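Local coordinates for protein Aster-A (Mus musculus, PDB 6GQF), which carries cholesterol from the plasma membrane to the endoplasmic reticulum by a non-vesicular route, this chain being its sterol-binding VASt (ASTER) domain, at residues Thr78-Ser83 with Arg91-Tyr96; Asp142-Ala147 with Ser166-Arg171. All blocks are in the same frame, centred on the assembly; numbering follows the deposited sequence.

Interaction 1: residues Thr78-Ser83 with Arg91-Tyr96; sequences TLSPWS and RRVLTY. With HC3 (25-hydroxycholesterol), chain E.
Arg92 lays its aliphatic chain over one face of the Trp82 indole. Its CG stands 3.6 Å from the centroid of the six-membered ring and 5° off the normal, a CH-pi contact. CG lies between backbone N and carbonyl carbon (chi1 66°), and from there the chain runs extended, its guanidinium plane 15° from the indole plane. A long, flat-ended arginine suits this place, since its methylenes cover the indole while NH2 reaches the Gln115 side chain. Leu79 borders the guanidinium with CD1, and its CD2 meets Leu94 CD2 at 3.5 Å. An alanine in place of Trp82 would probably leave the Arg92 methylenes without their aromatic cover and the Phe59 carbonyl without its indole N-H.

Thr78 and Thr95 form an antiparallel hydrogen-bonded pair: Thr78 N bonds to Thr95 O (3.0 Å) and Thr95 N to Thr78 O. Where residues 80-83 no longer run as a strand, Ser80 OG accepts the Val93 N-H (3.2 Å) and Ser83 OG that of Arg91 (2.9 Å), consistent with serine suiting these places. The segments belong to a beta hairpin whose strand 77-79 is outermost on this side of the VASt sheet; strand 108-119 flanks strand 90-99 on the other.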
ATOM      1  N   THR A  78      -9.564  10.594  -0.478  1.00 71.37           N
ATOM      2  CA  THR A  78     -10.797  10.388   0.266  1.00 74.00           C
ATOM      3  C   THR A  78     -10.767   9.055   0.996  1.00 71.42           C
ATOM      4  O   THR A  78     -10.600   7.998   0.385  1.00 63.49           O
ATOM      5  CB  THR A  78     -12.024  10.423  -0.656  1.00 73.96           C
ATOM      6  OG1 THR A  78     -11.931  11.546  -1.541  1.00 86.36           O
ATOM      7  CG2 THR A  78     -13.281  10.528   0.158  1.00 79.38           C
ATOM      8  N   LEU A  79     -10.942   9.126   2.309  1.00 70.83           N
ATOM      9  CA  LEU A  79     -10.898   7.952   3.165  1.00 74.21           C
ATOM     10  C   LEU A  79     -12.288   7.594   3.677  1.00 75.47           C
ATOM     11  O   LEU A  79     -13.154   8.458   3.788  1.00 81.04           O
ATOM     12  CB  LEU A  79      -9.957   8.200   4.348  1.00 71.19           C
ATOM     13  CG  LEU A  79      -8.725   7.304   4.469  1.00 71.87           C
ATOM     14  CD1 LEU A  79      -9.119   5.828   4.456  1.00 76.46           C
ATOM     15  CD2 LEU A  79      -7.712   7.622   3.377  1.00 79.14           C
ATOM     16  N   SER A  80     -12.495   6.317   3.985  1.00 65.24           N
ATOM     17  CA  SER A  80     -13.720   5.874   4.634  1.00 72.57           C
ATOM     18  C   SER A  80     -13.386   5.257   5.986  1.00 76.97           C
ATOM     19  O   SER A  80     -12.293   4.719   6.174  1.00 73.37           O
ATOM     20  CB  SER A  80     -14.469   4.863   3.769  1.00 72.42           C
ATOM     21  OG  SER A  80     -13.939   3.559   3.937  1.00 72.13           O
ATOM     22  N   PRO A  81     -14.324   5.338   6.939  1.00 72.43           N
ATOM     23  CA  PRO A  81     -14.093   4.656   8.214  1.00 73.55           C
ATOM     24  C   PRO A  81     -14.114   3.143   8.020  1.00 77.94           C
ATOM     25  O   PRO A  81     -14.639   2.671   7.011  1.00 77.81           O
ATOM     26  CB  PRO A  81     -15.258   5.138   9.087  1.00 77.70           C
ATOM     27  CG  PRO A  81     -16.332   5.497   8.122  1.00 78.56           C
ATOM     28  CD  PRO A  81     -15.632   6.017   6.900  1.00 72.80           C
ATOM     29  N   TRP A  82     -13.532   2.399   8.954  1.00 78.16           N
ATOM     30  CA  TRP A  82     -13.568   0.943   8.891  1.00 77.04           C
ATOM     31  C   TRP A  82     -14.982   0.423   9.106  1.00 70.78           C
ATOM     32  O   TRP A  82     -15.743   0.974   9.899  1.00 70.53           O
ATOM     33  CB  TRP A  82     -12.626   0.335   9.932  1.00 78.40           C
ATOM     34  CG  TRP A  82     -11.190   0.624   9.655  1.00 75.27           C
ATOM     35  CD1 TRP A  82     -10.452   1.653  10.156  1.00 77.93           C
ATOM     36  CD2 TRP A  82     -10.313  -0.119   8.800  1.00 69.24           C
ATOM     37  NE1 TRP A  82      -9.170   1.597   9.669  1.00 76.41           N
ATOM     38  CE2 TRP A  82      -9.059   0.518   8.835  1.00 70.41           C
ATOM     39  CE3 TRP A  82     -10.470  -1.261   8.009  1.00 71.74           C
ATOM     40  CZ2 TRP A  82      -7.966   0.050   8.109  1.00 68.47           C
ATOM     41  CZ3 TRP A  82      -9.384  -1.723   7.292  1.00 70.69           C
ATOM     42  CH2 TRP A  82      -8.148  -1.068   7.347  1.00 67.01           C
ATOM     43  N   SER A  83     -15.328  -0.638   8.387  1.00 71.51           N
ATOM     44  CA  SER A  83     -16.590  -1.322   8.612  1.00 81.62           C
ATOM     45  C   SER A  83     -16.555  -1.935  10.009  1.00 89.25           C
ATOM     46  O   SER A  83     -15.504  -1.962  10.652  1.00 85.51           O
ATOM     47  CB  SER A  83     -16.837  -2.388   7.539  1.00 83.32           C
ATOM     48  OG  SER A  83     -15.873  -3.427   7.606  1.00 90.02           O
ATOM     49  N   ARG A  91     -13.054  -3.622   7.068  1.00 76.84           N
ATOM     50  CA  ARG A  91     -12.740  -3.182   5.708  1.00 72.76           C
ATOM     51  C   ARG A  91     -12.988  -1.695   5.528  1.00 65.26           C
ATOM     52  O   ARG A  91     -13.945  -1.140   6.062  1.00 70.27           O
ATOM     53  CB  ARG A  91     -13.559  -3.961   4.669  1.00 70.23           C
ATOM     54  CG  ARG A  91     -13.336  -5.467   4.695  1.00 83.64           C
ATOM     55  CD  ARG A  91     -14.189  -6.205   3.667  1.00 78.80           C
ATOM     56  NE  ARG A  91     -13.762  -5.935   2.292  1.00 79.56           N
ATOM     57  CZ  ARG A  91     -14.507  -5.364   1.344  1.00 86.10           C
ATOM     58  NH1 ARG A  91     -15.760  -4.977   1.577  1.00 83.42           N
ATOM     59  NH2 ARG A  91     -13.988  -5.184   0.139  1.00 81.28           N
ATOM     60  N   ARG A  92     -12.106  -1.055   4.773  1.00 67.68           N
ATOM     61  CA  ARG A  92     -12.327   0.309   4.323  1.00 69.43           C
ATOM     62  C   ARG A  92     -11.891   0.410   2.873  1.00 62.59           C
ATOM     63  O   ARG A  92     -11.323  -0.534   2.317  1.00 59.90           O
ATOM     64  CB  ARG A  92     -11.571   1.324   5.190  1.00 69.66           C
ATOM     65  CG  ARG A  92     -10.050   1.247   5.106  1.00 65.70           C
ATOM     66  CD  ARG A  92      -9.381   2.411   5.833  1.00 60.69           C
ATOM     67  NE  ARG A  92      -7.926   2.370   5.696  1.00 66.67           N
ATOM     68  CZ  ARG A  92      -7.097   3.326   6.111  1.00 68.30           C
ATOM     69  NH1 ARG A  92      -7.569   4.417   6.698  1.00 72.35           N
ATOM     70  NH2 ARG A  92      -5.790   3.196   5.937  1.00 66.49           N
ATOM     71  N   VAL A  93     -12.173   1.556   2.266  1.00 62.40           N
ATOM     72  CA  VAL A  93     -11.765   1.825   0.897  1.00 62.76           C
ATOM     73  C   VAL A  93     -11.198   3.235   0.789  1.00 65.23           C
ATOM     74  O   VAL A  93     -11.657   4.155   1.468  1.00 64.84           O
ATOM     75  CB  VAL A  93     -12.937   1.660  -0.098  1.00 65.09           C
ATOM     76  CG1 VAL A  93     -13.216   0.190  -0.352  1.00 66.67           C
ATOM     77  CG2 VAL A  93     -14.192   2.366   0.412  1.00 67.50           C
ATOM     78  N   LEU A  94     -10.187   3.382  -0.061  1.00 70.81           N
ATOM     79  CA  LEU A  94      -9.537   4.665  -0.303  1.00 65.75           C
ATOM     80  C   LEU A  94      -9.620   4.998  -1.777  1.00 64.40           C
ATOM     81  O   LEU A  94      -9.752   4.106  -2.616  1.00 66.30           O
ATOM     82  CB  LEU A  94      -8.065   4.640   0.130  1.00 64.68           C
ATOM     83  CG  LEU A  94      -7.734   4.269   1.577  1.00 64.80           C
ATOM     84  CD1 LEU A  94      -7.836   2.763   1.842  1.00 62.41           C
ATOM     85  CD2 LEU A  94      -6.348   4.785   1.925  1.00 66.00           C
ATOM     86  N   THR A  95      -9.535   6.281  -2.096  1.00 59.53           N
ATOM     87  CA  THR A  95      -9.365   6.690  -3.473  1.00 60.37           C
ATOM     88  C   THR A  95      -8.509   7.939  -3.511  1.00 70.14           C
ATOM     89  O   THR A  95      -8.563   8.764  -2.598  1.00 72.23           O
ATOM     90  CB  THR A  95     -10.709   6.947  -4.179  1.00 67.53           C
ATOM     91  OG1 THR A  95     -10.465   7.351  -5.531  1.00 74.67           O
ATOM     92  CG2 THR A  95     -11.512   8.027  -3.462  1.00 73.47           C
ATOM     93  N   TYR A  96      -7.702   8.066  -4.555  1.00 66.02           N
ATOM     94  CA  TYR A  96      -6.876   9.247  -4.732  1.00 66.94           C
ATOM     95  C   TYR A  96      -6.303   9.279  -6.133  1.00 69.95           C
ATOM     96  O   TYR A  96      -6.163   8.241  -6.786  1.00 65.87           O
ATOM     97  CB  TYR A  96      -5.749   9.293  -3.694  1.00 66.56           C
ATOM     98  CG  TYR A  96      -5.140   7.949  -3.390  1.00 62.29           C
ATOM     99  CD1 TYR A  96      -4.339   7.297  -4.318  1.00 62.58           C
ATOM    100  CD2 TYR A  96      -5.366   7.332  -2.172  1.00 65.08           C
ATOM    101  CE1 TYR A  96      -3.788   6.062  -4.040  1.00 61.92           C
ATOM    102  CE2 TYR A  96      -4.821   6.104  -1.882  1.00 69.17           C
ATOM    103  CZ  TYR A  96      -4.031   5.471  -2.818  1.00 70.78           C
ATOM    104  OH  TYR A  96      -3.486   4.243  -2.526  1.00 74.58           O
TER
HETATM  105  C18 HC3 E 601       2.820   2.261  -9.664  1.00 49.78           C
HETATM  106  C13 HC3 E 601       1.305   2.238  -9.892  1.00 52.00           C
HETATM  107  C12 HC3 E 601       0.850   3.505  -9.419  1.00 49.92           C
HETATM  108  C11 HC3 E 601       0.995   3.687  -7.800  1.00 53.20           C
HETATM  109  C9  HC3 E 601       0.360   2.544  -7.016  1.00 50.72           C
HETATM  110  C10 HC3 E 601       0.499   2.725  -5.406  1.00 50.72           C
HETATM  111  C19 HC3 E 601       1.907   3.185  -5.108  1.00 52.35           C
HETATM  112  C1  HC3 E 601      -0.445   3.830  -4.935  1.00 56.77           C
HETATM  113  C2  HC3 E 601      -0.420   4.005  -3.435  1.00 60.81           C
HETATM  114  C3  HC3 E 601      -0.713   2.737  -2.699  1.00 62.50           C
HETATM  115  O1  HC3 E 601      -0.553   2.940  -1.294  1.00 67.87           O
HETATM  116  C4  HC3 E 601       0.209   1.601  -3.134  1.00 51.81           C
HETATM  117  C5  HC3 E 601       0.235   1.479  -4.655  1.00 47.09           C
HETATM  118  C6  HC3 E 601       0.598   0.029  -5.355  1.00 50.48           C
HETATM  119  C7  HC3 E 601       0.316  -0.092  -6.804  1.00 48.67           C
HETATM  120  C8  HC3 E 601       0.924   1.223  -7.528  1.00 43.38           C
HETATM  121  C14 HC3 E 601       0.716   1.102  -9.016  1.00 43.55           C
HETATM  122  C15 HC3 E 601       1.123  -0.269  -9.761  1.00 44.36           C
HETATM  123  C16 HC3 E 601       1.261   0.212 -11.405  1.00 46.18           C
HETATM  124  C17 HC3 E 601       1.037   1.736 -11.449  1.00 44.14           C
HETATM  125  C20 HC3 E 601       1.831   2.476 -12.416  1.00 43.32           C
HETATM  126  C21 HC3 E 601       0.973   3.686 -12.891  1.00 55.56           C
HETATM  127  C22 HC3 E 601       2.382   1.685 -13.653  1.00 54.73           C
HETATM  128  C23 HC3 E 601       1.787   2.043 -14.993  1.00 58.21           C
HETATM  129  C24 HC3 E 601       2.263   0.965 -15.937  1.00 56.13           C
HETATM  130  C25 HC3 E 601       2.138   1.430 -17.367  1.00 69.63           C
HETATM  131  C26 HC3 E 601       2.494   0.262 -18.254  1.00 59.46           C
HETATM  132  C27 HC3 E 601       0.710   1.864 -17.638  1.00 61.87           C
HETATM  133  O2  HC3 E 601       3.034   2.493 -17.593  1.00 76.21           O

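Interaction 2: residues Asp142-Ala147 with Ser166-Arg171; sequences DYFYTA and SEIRYR. With HC3 (25-hydroxycholesterol), chain E.
Tyr145 and Arg169 face each other as a hydrogen-bonded antiparallel pair, their side chains on the same face of the sheet. Arg169 CB lies over the phenol ring, 4.1 Å from its centroid, in a CH-pi contact offset toward the rim. The extended arginine passes obliquely by the tyrosine hydroxyl, its guanidinium plane at 81° to the ring. Ala147 CB sits over the centre of that guanidinium, 3.5 Å from Arg169 CZ; a small methyl allows the flat group to settle close. At the guanidinium edge, Glu167 OE2 receives both Arg169 NE (2.8 Å) and NH2 (2.9 Å), a side-on salt bridge which would probably limit rotation of the arginine end, while Glu167 OE1 bonds to Ser38.

Arg171 crosses Tyr145 at about a right angle, its guanidinium plane tilted 28° from the ring and one face lying over Tyr145 CD1. Its NH1 donates to Asp142 O at 3.2 Å, from well above the carbonyl plane, and so ties the loop before strand 144-156 to the residue just after strand 159-170.

Phe144, Thr146, Ile168 and Tyr170 occupy the other face. Phe144 CB meets Tyr170 CD1 at 3.8 Å. Phe144 CG lies between backbone N and carbonyl carbon (chi1 77°). The end of this side chain leads away from residues 166-171 and meets the sterol edge-on, CE2 3.9 Å from C16; a flat apolar ring suits the hydrocarbon there. The small Thr146 fits beside the sterol, its buried hydroxyl satisfied by His148.

This beta hairpin has a largely polar face (Tyr145, Glu167, Arg169) and a face turned to the sterol and helix 176-202. It is characteristic of the START-like, Bet v 1-type helix-grip fold, whose curved sheet and long C-terminal helix enclose a hydrophobic pocket.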
ATOM      1  N   ASP A 142      -6.818  -2.909 -17.592  1.00 61.51           N
ATOM      2  CA  ASP A 142      -7.625  -4.120 -17.549  1.00 54.26           C
ATOM      3  C   ASP A 142      -6.771  -5.352 -17.331  1.00 53.58           C
ATOM      4  O   ASP A 142      -7.238  -6.352 -16.788  1.00 54.77           O
ATOM      5  CB  ASP A 142      -8.418  -4.287 -18.846  1.00 62.00           C
ATOM      6  CG  ASP A 142      -9.687  -3.460 -18.872  1.00 63.71           C
ATOM      7  OD1 ASP A 142     -10.091  -2.932 -17.811  1.00 60.89           O
ATOM      8  OD2 ASP A 142     -10.288  -3.353 -19.961  1.00 66.57           O
ATOM      9  N   TYR A 143      -5.519  -5.283 -17.767  1.00 54.56           N
ATOM     10  CA  TYR A 143      -4.648  -6.450 -17.736  1.00 57.87           C
ATOM     11  C   TYR A 143      -4.287  -6.903 -16.321  1.00 52.12           C
ATOM     12  O   TYR A 143      -4.188  -8.102 -16.063  1.00 48.14           O
ATOM     13  CB  TYR A 143      -3.364  -6.169 -18.519  1.00 49.95           C
ATOM     14  CG  TYR A 143      -3.513  -6.329 -20.010  1.00 53.21           C
ATOM     15  CD1 TYR A 143      -4.040  -5.309 -20.787  1.00 49.23           C
ATOM     16  CD2 TYR A 143      -3.124  -7.502 -20.643  1.00 53.02           C
ATOM     17  CE1 TYR A 143      -4.177  -5.452 -22.148  1.00 54.88           C
ATOM     18  CE2 TYR A 143      -3.258  -7.653 -22.006  1.00 55.53           C
ATOM     19  CZ  TYR A 143      -3.784  -6.623 -22.755  1.00 57.83           C
ATOM     20  OH  TYR A 143      -3.924  -6.760 -24.118  1.00 68.09           O
ATOM     21  N   PHE A 144      -4.098  -5.953 -15.410  1.00 50.99           N
ATOM     22  CA  PHE A 144      -3.510  -6.260 -14.112  1.00 47.09           C
ATOM     23  C   PHE A 144      -4.008  -5.360 -12.993  1.00 43.84           C
ATOM     24  O   PHE A 144      -4.599  -4.312 -13.233  1.00 48.36           O
ATOM     25  CB  PHE A 144      -1.980  -6.150 -14.188  1.00 48.99           C
ATOM     26  CG  PHE A 144      -1.471  -4.725 -14.177  1.00 52.69           C
ATOM     27  CD1 PHE A 144      -1.593  -3.916 -15.299  1.00 55.50           C
ATOM     28  CD2 PHE A 144      -0.875  -4.194 -13.042  1.00 46.81           C
ATOM     29  CE1 PHE A 144      -1.131  -2.606 -15.288  1.00 47.17           C
ATOM     30  CE2 PHE A 144      -0.413  -2.888 -13.029  1.00 47.88           C
ATOM     31  CZ  PHE A 144      -0.542  -2.096 -14.154  1.00 50.46           C
ATOM     32  N   TYR A 145      -3.760  -5.805 -11.767  1.00 53.03           N
ATOM     33  CA  TYR A 145      -3.902  -4.985 -10.572  1.00 50.89           C
ATOM     34  C   TYR A 145      -2.864  -5.523  -9.585  1.00 44.52           C
ATOM     35  O   TYR A 145      -2.193  -6.509  -9.889  1.00 47.02           O
ATOM     36  CB  TYR A 145      -5.334  -5.032 -10.016  1.00 56.38           C
ATOM     37  CG  TYR A 145      -5.750  -6.348  -9.387  1.00 50.68           C
ATOM     38  CD1 TYR A 145      -6.141  -7.427 -10.170  1.00 47.86           C
ATOM     39  CD2 TYR A 145      -5.770  -6.501  -8.008  1.00 57.98           C
ATOM     40  CE1 TYR A 145      -6.525  -8.626  -9.595  1.00 58.45           C
ATOM     41  CE2 TYR A 145      -6.149  -7.695  -7.425  1.00 63.75           C
ATOM     42  CZ  TYR A 145      -6.527  -8.752  -8.221  1.00 63.91           C
ATOM     43  OH  TYR A 145      -6.906  -9.936  -7.631  1.00 75.81           O
ATOM     44  N   THR A 146      -2.701  -4.879  -8.431  1.00 45.92           N
ATOM     45  CA  THR A 146      -1.643  -5.263  -7.489  1.00 53.96           C
ATOM     46  C   THR A 146      -2.185  -5.509  -6.086  1.00 53.43           C
ATOM     47  O   THR A 146      -3.191  -4.919  -5.687  1.00 48.01           O
ATOM     48  CB  THR A 146      -0.519  -4.189  -7.414  1.00 53.56           C
ATOM     49  OG1 THR A 146      -1.028  -2.967  -6.857  1.00 52.55           O
ATOM     50  CG2 THR A 146       0.056  -3.927  -8.794  1.00 47.70           C
ATOM     51  N   ALA A 147      -1.503  -6.394  -5.357  1.00 56.05           N
ATOM     52  CA  ALA A 147      -1.849  -6.729  -3.977  1.00 54.27           C
ATOM     53  C   ALA A 147      -0.666  -6.472  -3.047  1.00 53.04           C
ATOM     54  O   ALA A 147       0.491  -6.633  -3.437  1.00 50.30           O
ATOM     55  CB  ALA A 147      -2.292  -8.178  -3.877  1.00 53.77           C
ATOM     56  N   SER A 166       4.549  -7.410  -1.605  1.00 65.09           N
ATOM     57  CA  SER A 166       3.609  -7.079  -2.667  1.00 61.30           C
ATOM     58  C   SER A 166       3.657  -8.133  -3.758  1.00 61.83           C
ATOM     59  O   SER A 166       4.520  -9.007  -3.749  1.00 62.83           O
ATOM     60  CB  SER A 166       3.925  -5.702  -3.243  1.00 56.66           C
ATOM     61  OG  SER A 166       3.979  -4.752  -2.185  1.00 55.44           O
ATOM     62  N   GLU A 167       2.710  -8.058  -4.686  1.00 59.75           N
ATOM     63  CA  GLU A 167       2.733  -8.914  -5.859  1.00 62.75           C
ATOM     64  C   GLU A 167       1.840  -8.330  -6.949  1.00 53.97           C
ATOM     65  O   GLU A 167       0.904  -7.584  -6.668  1.00 50.23           O
ATOM     66  CB  GLU A 167       2.304 -10.345  -5.503  1.00 61.02           C
ATOM     67  CG  GLU A 167       0.820 -10.535  -5.244  1.00 60.39           C
ATOM     68  CD  GLU A 167       0.477 -11.970  -4.855  1.00 76.85           C
ATOM     69  OE1 GLU A 167       1.409 -12.793  -4.734  1.00 74.34           O
ATOM     70  OE2 GLU A 167      -0.725 -12.274  -4.672  1.00 73.92           O
ATOM     71  N   ILE A 168       2.161  -8.665  -8.194  1.00 52.44           N
ATOM     72  CA  ILE A 168       1.379  -8.245  -9.349  1.00 53.47           C
ATOM     73  C   ILE A 168       0.455  -9.379  -9.772  1.00 49.71           C
ATOM     74  O   ILE A 168       0.881 -10.529  -9.868  1.00 55.04           O
ATOM     75  CB  ILE A 168       2.289  -7.837 -10.530  1.00 60.05           C
ATOM     76  CG1 ILE A 168       3.125  -6.611 -10.153  1.00 50.81           C
ATOM     77  CG2 ILE A 168       1.467  -7.530 -11.772  1.00 55.16           C
ATOM     78  CD1 ILE A 168       4.332  -6.417 -11.017  1.00 55.52           C
ATOM     79  N   ARG A 169      -0.804  -9.038 -10.026  1.00 55.60           N
ATOM     80  CA  ARG A 169      -1.828 -10.012 -10.390  1.00 54.21           C
ATOM     81  C   ARG A 169      -2.450  -9.680 -11.746  1.00 53.04           C
ATOM     82  O   ARG A 169      -3.033  -8.612 -11.929  1.00 48.49           O
ATOM     83  CB  ARG A 169      -2.916 -10.066  -9.318  1.00 54.14           C
ATOM     84  CG  ARG A 169      -2.449 -10.647  -8.000  1.00 63.50           C
ATOM     85  CD  ARG A 169      -3.589 -10.753  -7.005  1.00 63.66           C
ATOM     86  NE  ARG A 169      -3.130 -11.315  -5.739  1.00 64.71           N
ATOM     87  CZ  ARG A 169      -3.804 -11.247  -4.597  1.00 63.83           C
ATOM     88  NH1 ARG A 169      -4.982 -10.631  -4.543  1.00 61.44           N
ATOM     89  NH2 ARG A 169      -3.295 -11.792  -3.502  1.00 63.88           N
ATOM     90  N   TYR A 170      -2.323 -10.614 -12.685  1.00 51.69           N
ATOM     91  CA  TYR A 170      -2.806 -10.433 -14.047  1.00 49.98           C
ATOM     92  C   TYR A 170      -4.164 -11.096 -14.292  1.00 51.19           C
ATOM     93  O   TYR A 170      -4.305 -12.308 -14.147  1.00 59.08           O
ATOM     94  CB  TYR A 170      -1.776 -10.995 -15.029  1.00 53.11           C
ATOM     95  CG  TYR A 170      -0.466 -10.246 -15.009  1.00 55.91           C
ATOM     96  CD1 TYR A 170      -0.276  -9.122 -15.804  1.00 62.02           C
ATOM     97  CD2 TYR A 170       0.575 -10.649 -14.186  1.00 57.76           C
ATOM     98  CE1 TYR A 170       0.919  -8.426 -15.785  1.00 62.19           C
ATOM     99  CE2 TYR A 170       1.775  -9.961 -14.160  1.00 63.32           C
ATOM    100  CZ  TYR A 170       1.940  -8.850 -14.962  1.00 63.88           C
ATOM    101  OH  TYR A 170       3.131  -8.161 -14.942  1.00 60.39           O
ATOM    102  N   ARG A 171      -5.158 -10.300 -14.674  1.00 47.95           N
ATOM    103  CA  ARG A 171      -6.453 -10.840 -15.071  1.00 48.11           C
ATOM    104  C   ARG A 171      -6.327 -11.586 -16.394  1.00 49.00           C
ATOM    105  O   ARG A 171      -7.036 -12.558 -16.643  1.00 60.64           O
ATOM    106  CB  ARG A 171      -7.490  -9.728 -15.197  1.00 47.67           C
ATOM    107  CG  ARG A 171      -7.616  -8.855 -13.971  1.00 49.21           C
ATOM    108  CD  ARG A 171      -8.803  -7.939 -14.109  1.00 54.28           C
ATOM    109  NE  ARG A 171      -8.972  -7.070 -12.952  1.00 58.83           N
ATOM    110  CZ  ARG A 171      -8.432  -5.863 -12.827  1.00 54.48           C
ATOM    111  NH1 ARG A 171      -7.672  -5.355 -13.788  1.00 51.90           N
ATOM    112  NH2 ARG A 171      -8.659  -5.159 -11.728  1.00 64.60           N
TER
HETATM  113  C18 HC3 E 601       2.820   2.261  -9.664  1.00 49.78           C
HETATM  114  C13 HC3 E 601       1.305   2.238  -9.892  1.00 52.00           C
HETATM  115  C12 HC3 E 601       0.850   3.505  -9.419  1.00 49.92           C
HETATM  116  C11 HC3 E 601       0.995   3.687  -7.800  1.00 53.20           C
HETATM  117  C9  HC3 E 601       0.360   2.544  -7.016  1.00 50.72           C
HETATM  118  C10 HC3 E 601       0.499   2.725  -5.406  1.00 50.72           C
HETATM  119  C19 HC3 E 601       1.907   3.185  -5.108  1.00 52.35           C
HETATM  120  C1  HC3 E 601      -0.445   3.830  -4.935  1.00 56.77           C
HETATM  121  C2  HC3 E 601      -0.420   4.005  -3.435  1.00 60.81           C
HETATM  122  C3  HC3 E 601      -0.713   2.737  -2.699  1.00 62.50           C
HETATM  123  O1  HC3 E 601      -0.553   2.940  -1.294  1.00 67.87           O
HETATM  124  C4  HC3 E 601       0.209   1.601  -3.134  1.00 51.81           C
HETATM  125  C5  HC3 E 601       0.235   1.479  -4.655  1.00 47.09           C
HETATM  126  C6  HC3 E 601       0.598   0.029  -5.355  1.00 50.48           C
HETATM  127  C7  HC3 E 601       0.316  -0.092  -6.804  1.00 48.67           C
HETATM  128  C8  HC3 E 601       0.924   1.223  -7.528  1.00 43.38           C
HETATM  129  C14 HC3 E 601       0.716   1.102  -9.016  1.00 43.55           C
HETATM  130  C15 HC3 E 601       1.123  -0.269  -9.761  1.00 44.36           C
HETATM  131  C16 HC3 E 601       1.261   0.212 -11.405  1.00 46.18           C
HETATM  132  C17 HC3 E 601       1.037   1.736 -11.449  1.00 44.14           C
HETATM  133  C20 HC3 E 601       1.831   2.476 -12.416  1.00 43.32           C
HETATM  134  C21 HC3 E 601       0.973   3.686 -12.891  1.00 55.56           C
HETATM  135  C22 HC3 E 601       2.382   1.685 -13.653  1.00 54.73           C
HETATM  136  C23 HC3 E 601       1.787   2.043 -14.993  1.00 58.21           C
HETATM  137  C24 HC3 E 601       2.263   0.965 -15.937  1.00 56.13           C
HETATM  138  C25 HC3 E 601       2.138   1.430 -17.367  1.00 69.63           C
HETATM  139  C26 HC3 E 601       2.494   0.262 -18.254  1.00 59.46           C
HETATM  140  C27 HC3 E 601       0.710   1.864 -17.638  1.00 61.87           C
HETATM  141  O2  HC3 E 601       3.034   2.493 -17.593  1.00 76.21           O

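Interactions 1 and 2 belong to one antiparallel sheet but do not touch: their centres are 20 Å apart and their nearest atoms about 9 Å. Between strands 90-99 and 144-156 run strands 108-119 and 127-136, and the curved sheet brings both contacts to the same 25-hydroxycholesterol. Interaction 1 reaches it through Tyr96 alone, whose OH lies 3.2 Å from C3, the carbon bearing the ring hydroxyl, and is bonded to Glu113. Interaction 2 meets the molecule farther from that hydroxyl, at its middle, where Thr146 OG1 is 3.2 Å from C7, and at the ring carrying the side chain. The two hairpins therefore supply separate parts of one sterol pocket.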